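Local coordinates for protein lactose Operon Repressor (Escherichia coli, PDB 1JYE) that probably represses transcription of the lactose operon by binding its operator DNA, here as a dimeric, C-terminally truncated variant, at residues Q78-L90 / F293-L305. The protein carries 1 engineered substitution. Sequence-based numbering, arbitrary orientation.
Engineered in segment 78-90: Leu84 (natural residue Lys).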
loop_
_atom_site.group_PDB
_atom_site.type_symbol
_atom_site.label_atom_id
_atom_site.label_comp_id
_atom_site.label_asym_id
_atom_site.label_seq_id
_atom_site.Cartn_x
_atom_site.Cartn_y
_atom_site.Cartn_z
ATOM N N GLN A 78 -5.460 2.620 2.226
ATOM C CA GLN A 78 -5.824 2.303 3.605
ATOM C C GLN A 78 -7.215 2.856 3.905
ATOM O O GLN A 78 -8.033 2.207 4.557
ATOM C CB GLN A 78 -4.803 2.901 4.577
ATOM C CG GLN A 78 -3.379 2.402 4.365
ATOM C CD GLN A 78 -3.259 0.893 4.490
ATOM O OE1 GLN A 78 -3.608 0.317 5.517
ATOM N NE2 GLN A 78 -2.762 0.248 3.440
ATOM N N ILE A 79 -7.482 4.064 3.425
ATOM C CA ILE A 79 -8.780 4.682 3.644
ATOM C C ILE A 79 -9.893 3.899 2.952
ATOM O O ILE A 79 -10.910 3.579 3.567
ATOM C CB ILE A 79 -8.784 6.135 3.129
ATOM C CG1 ILE A 79 -7.762 6.948 3.925
ATOM C CG2 ILE A 79 -10.193 6.725 3.230
ATOM C CD1 ILE A 79 -7.569 8.379 3.432
ATOM N N VAL A 80 -9.699 3.578 1.678
ATOM C CA VAL A 80 -10.721 2.848 0.938
ATOM C C VAL A 80 -10.951 1.451 1.510
ATOM O O VAL A 80 -12.077 0.957 1.514
ATOM C CB VAL A 80 -10.376 2.782 -0.568
ATOM C CG1 VAL A 80 -11.379 1.901 -1.302
ATOM C CG2 VAL A 80 -10.410 4.189 -1.160
ATOM N N ALA A 81 -9.892 0.819 2.007
ATOM C CA ALA A 81 -10.032 -0.506 2.605
ATOM C C ALA A 81 -10.996 -0.407 3.785
ATOM O O ALA A 81 -11.888 -1.238 3.951
ATOM C CB ALA A 81 -8.677 -1.019 3.079
ATOM N N ALA A 82 -10.813 0.623 4.604
ATOM C CA ALA A 82 -11.663 0.835 5.769
ATOM C C ALA A 82 -13.091 1.156 5.338
ATOM O O ALA A 82 -14.051 0.741 5.985
ATOM C CB ALA A 82 -11.106 1.965 6.622
ATOM N N ILE A 83 -13.228 1.909 4.253
ATOM C CA ILE A 83 -14.548 2.250 3.735
ATOM C C ILE A 83 -15.275 0.971 3.322
ATOM O O ILE A 83 -16.431 0.751 3.689
ATOM C CB ILE A 83 -14.444 3.182 2.507
ATOM C CG1 ILE A 83 -13.986 4.576 2.951
ATOM C CG2 ILE A 83 -15.790 3.256 1.785
ATOM C CD1 ILE A 83 -13.752 5.536 1.802
ATOM N N LEU A 84 -14.585 0.120 2.568
ATOM C CA LEU A 84 -15.183 -1.126 2.103
ATOM C C LEU A 84 -15.542 -2.049 3.260
ATOM O O LEU A 84 -16.570 -2.724 3.229
ATOM C CB LEU A 84 -14.233 -1.845 1.141
ATOM C CG LEU A 84 -13.900 -1.092 -0.149
ATOM C CD1 LEU A 84 -12.877 -1.886 -0.953
ATOM C CD2 LEU A 84 -15.166 -0.862 -0.959
ATOM N N SER A 85 -14.694 -2.081 4.282
ATOM C CA SER A 85 -14.957 -2.927 5.439
ATOM C C SER A 85 -16.217 -2.479 6.176
ATOM O O SER A 85 -17.092 -3.292 6.483
ATOM C CB SER A 85 -13.766 -2.904 6.400
ATOM O OG SER A 85 -14.033 -3.689 7.550
ATOM N N ARG A 86 -16.311 -1.180 6.453
ATOM C CA ARG A 86 -17.463 -0.643 7.169
ATOM C C ARG A 86 -18.740 -0.737 6.339
ATOM O O ARG A 86 -19.820 -0.999 6.876
ATOM C CB ARG A 86 -17.203 0.810 7.577
ATOM C CG ARG A 86 -18.278 1.409 8.475
ATOM C CD ARG A 86 -18.525 0.543 9.707
ATOM N NE ARG A 86 -19.431 1.188 10.654
ATOM C CZ ARG A 86 -20.078 0.550 11.625
ATOM N NH1 ARG A 86 -19.923 -0.759 11.781
ATOM N NH2 ARG A 86 -20.880 1.221 12.441
ATOM N N ALA A 87 -18.620 -0.523 5.033
ATOM C CA ALA A 87 -19.774 -0.604 4.146
ATOM C C ALA A 87 -20.346 -2.018 4.211
ATOM O O ALA A 87 -21.557 -2.206 4.333
ATOM C CB ALA A 87 -19.365 -0.270 2.720
ATOM N N ASP A 88 -19.459 -3.005 4.132
ATOM C CA ASP A 88 -19.854 -4.410 4.196
ATOM C C ASP A 88 -20.599 -4.652 5.505
ATOM O O ASP A 88 -21.644 -5.303 5.530
ATOM C CB ASP A 88 -18.615 -5.306 4.140
ATOM C CG ASP A 88 -18.958 -6.784 4.061
ATOM O OD1 ASP A 88 -18.109 -7.609 4.454
ATOM O OD2 ASP A 88 -20.066 -7.122 3.597
ATOM N N GLN A 89 -20.050 -4.114 6.590
ATOM C CA GLN A 89 -20.639 -4.256 7.918
ATOM C C GLN A 89 -22.051 -3.691 7.986
ATOM O O GLN A 89 -22.918 -4.248 8.661
ATOM C CB GLN A 89 -19.777 -3.539 8.960
ATOM C CG GLN A 89 -18.418 -4.161 9.222
ATOM C CD GLN A 89 -17.535 -3.265 10.076
ATOM O OE1 GLN A 89 -17.956 -2.780 11.126
ATOM N NE2 GLN A 89 -16.304 -3.044 9.626
ATOM N N LEU A 90 -22.280 -2.585 7.288
ATOM C CA LEU A 90 -23.587 -1.940 7.301
ATOM C C LEU A 90 -24.502 -2.356 6.152
ATOM O O LEU A 90 -25.573 -1.776 5.966
ATOM C CB LEU A 90 -23.406 -0.419 7.308
ATOM C CG LEU A 90 -22.591 0.118 8.493
ATOM C CD1 LEU A 90 -22.382 1.617 8.342
ATOM C CD2 LEU A 90 -23.307 -0.195 9.801
ATOM N N PHE A 293 -5.928 6.062 9.322
ATOM C CA PHE A 293 -6.712 5.921 8.099
ATOM C C PHE A 293 -7.900 4.983 8.251
ATOM O O PHE A 293 -8.943 5.190 7.631
ATOM C CB PHE A 293 -5.823 5.440 6.948
ATOM C CG PHE A 293 -4.691 6.373 6.628
ATOM C CD1 PHE A 293 -4.942 7.688 6.247
ATOM C CD2 PHE A 293 -3.372 5.941 6.716
ATOM C CE1 PHE A 293 -3.895 8.560 5.960
ATOM C CE2 PHE A 293 -2.316 6.809 6.430
ATOM C CZ PHE A 293 -2.580 8.119 6.052
ATOM N N ARG A 294 -7.746 3.949 9.070
ATOM C CA ARG A 294 -8.834 3.006 9.280
ATOM C C ARG A 294 -10.004 3.739 9.926
ATOM O O ARG A 294 -11.159 3.571 9.530
ATOM C CB ARG A 294 -8.385 1.861 10.186
ATOM C CG ARG A 294 -9.398 0.734 10.294
ATOM C CD ARG A 294 -9.225 -0.043 11.590
ATOM N NE ARG A 294 -10.182 0.377 12.615
ATOM C CZ ARG A 294 -10.251 1.598 13.139
ATOM N NH1 ARG A 294 -9.414 2.548 12.747
ATOM N NH2 ARG A 294 -11.168 1.873 14.056
ATOM N N LEU A 295 -9.700 4.559 10.929
ATOM C CA LEU A 295 -10.733 5.318 11.615
ATOM C C LEU A 295 -11.416 6.276 10.640
ATOM O O LEU A 295 -12.638 6.408 10.645
ATOM C CB LEU A 295 -10.130 6.105 12.781
ATOM C CG LEU A 295 -11.108 6.982 13.566
ATOM C CD1 LEU A 295 -12.187 6.117 14.196
ATOM C CD2 LEU A 295 -10.354 7.761 14.631
ATOM N N LEU A 296 -10.627 6.939 9.802
ATOM C CA LEU A 296 -11.183 7.876 8.828
ATOM C C LEU A 296 -12.142 7.180 7.863
ATOM O O LEU A 296 -13.262 7.644 7.646
ATOM C CB LEU A 296 -10.060 8.547 8.034
ATOM C CG LEU A 296 -10.508 9.480 6.906
ATOM C CD1 LEU A 296 -11.318 10.640 7.480
ATOM C CD2 LEU A 296 -9.286 9.996 6.161
ATOM N N GLY A 297 -11.700 6.069 7.282
ATOM C CA GLY A 297 -12.541 5.343 6.348
ATOM C C GLY A 297 -13.809 4.838 7.007
ATOM O O GLY A 297 -14.905 4.988 6.469
ATOM N N GLN A 298 -13.661 4.234 8.181
ATOM C CA GLN A 298 -14.805 3.716 8.921
ATOM C C GLN A 298 -15.794 4.840 9.221
ATOM O O GLN A 298 -16.992 4.730 8.948
ATOM C CB GLN A 298 -14.329 3.095 10.235
ATOM C CG GLN A 298 -15.422 2.480 11.087
ATOM C CD GLN A 298 -14.911 2.080 12.458
ATOM O OE1 GLN A 298 -14.740 2.923 13.340
ATOM N NE2 GLN A 298 -14.641 0.792 12.637
ATOM N N THR A 299 -15.282 5.929 9.778
ATOM C CA THR A 299 -16.126 7.061 10.135
ATOM C C THR A 299 -16.825 7.682 8.927
ATOM O O THR A 299 -17.977 8.106 9.028
ATOM C CB THR A 299 -15.307 8.142 10.876
ATOM O OG1 THR A 299 -14.638 7.543 11.998
ATOM C CG2 THR A 299 -16.221 9.251 11.391
ATOM N N SER A 300 -16.148 7.719 7.781
ATOM C CA SER A 300 -16.746 8.311 6.585
ATOM C C SER A 300 -18.010 7.576 6.147
ATOM O O SER A 300 -18.959 8.191 5.660
ATOM C CB SER A 300 -15.737 8.348 5.424
ATOM O OG SER A 300 -15.474 7.055 4.900
ATOM N N VAL A 301 -18.030 6.258 6.321
ATOM C CA VAL A 301 -19.201 5.483 5.933
ATOM C C VAL A 301 -20.353 5.776 6.886
ATOM O O VAL A 301 -21.476 6.040 6.449
ATOM C CB VAL A 301 -18.900 3.968 5.932
ATOM C CG1 VAL A 301 -20.172 3.179 5.624
ATOM C CG2 VAL A 301 -17.836 3.660 4.888
ATOM N N ASP A 302 -20.074 5.743 8.185
ATOM C CA ASP A 302 -21.108 6.029 9.175
ATOM C C ASP A 302 -21.681 7.420 8.921
ATOM O O ASP A 302 -22.894 7.616 8.944
ATOM C CB ASP A 302 -20.539 5.978 10.599
ATOM C CG ASP A 302 -19.911 4.639 10.937
ATOM O OD1 ASP A 302 -20.401 3.606 10.444
ATOM O OD2 ASP A 302 -18.930 4.622 11.712
ATOM N N ARG A 303 -20.796 8.380 8.673
ATOM C CA ARG A 303 -21.198 9.764 8.430
ATOM C C ARG A 303 -22.048 9.916 7.170
ATOM O O ARG A 303 -23.074 10.597 7.183
ATOM C CB ARG A 303 -19.954 10.655 8.322
ATOM C CG ARG A 303 -20.237 12.163 8.262
ATOM C CD ARG A 303 -20.907 12.656 9.543
ATOM N NE ARG A 303 -20.276 12.079 10.728
ATOM C CZ ARG A 303 -19.059 12.388 11.168
ATOM N NH1 ARG A 303 -18.579 11.788 12.250
ATOM N NH2 ARG A 303 -18.328 13.309 10.549
ATOM N N LEU A 304 -21.622 9.280 6.081
ATOM C CA LEU A 304 -22.358 9.370 4.823
ATOM C C LEU A 304 -23.773 8.830 4.966
ATOM O O LEU A 304 -24.729 9.437 4.481
ATOM C CB LEU A 304 -21.637 8.597 3.716
ATOM C CG LEU A 304 -22.322 8.664 2.347
ATOM C CD1 LEU A 304 -22.229 10.080 1.800
ATOM C CD2 LEU A 304 -21.662 7.682 1.390
ATOM N N LEU A 305 -23.906 7.684 5.625
ATOM C CA LEU A 305 -25.224 7.097 5.807
ATOM C C LEU A 305 -26.095 7.983 6.696
ATOM O O LEU A 305 -27.297 8.100 6.467
ATOM C CB LEU A 305 -25.098 5.682 6.384
ATOM C CG LEU A 305 -24.326 4.713 5.479
ATOM C CD1 LEU A 305 -24.435 3.301 6.030
ATOM C CD2 LEU A 305 -24.883 4.761 4.058
HETATM O O HOH W 1 -15.153 -0.844 10.515
#
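Arg86 and Asp302 form the salt bridge between helices 78-89 and 293-305: NE of Arg86 donates to OD1 of Asp302 over 2.6 Å, with an N-H...O angle of 158°, on the syn lone pair. NH2 adds a weak bond to the same oxygen, while the guanidinium and carboxylate planes stand at right angles. A bend at chi2 (54°) carries the Arg86 chain alongside Asp302, where NE rather than NH1 or NH2 makes the short bond; NH1 also donates to OE1 of Gln89, reaching it from above the carbonyl plane, and CD2 of Leu90 lies 3.7 Å above the centre of the guanidinium. A leucine in place of Arg86 would probably leave the Asp302 carboxylate without its charged mate and Gln89 OE1 without this donor. One water accepts from NE2 of both Gln89 and Gln298.

The nearest CA atoms are those of Ile83 and Gly297, 4.5 Å apart; Gly297 has no side chain, and its CA packs directly on O of Ile79 and CB of Ala82, 3.7 Å from each. Both helices belong to the N-terminal subdomain of the periplasmic-binding-protein-like core, where residues 293-305 return from the other subdomain to pack beside helix 78-89 and against strand 122-125.

Apolar packing flanks the glycine. CD1 of Ile79 meets CD2 of Leu296 at 3.6 Å, and CG1 of Ile79 approaches CD1 of Phe293 obliquely. Farther along, CG2 of Ile83 touches CG2 of Val301 at 3.7 Å, and CD1 of Leu90 meets CD1 of Leu305 at 3.5 Å.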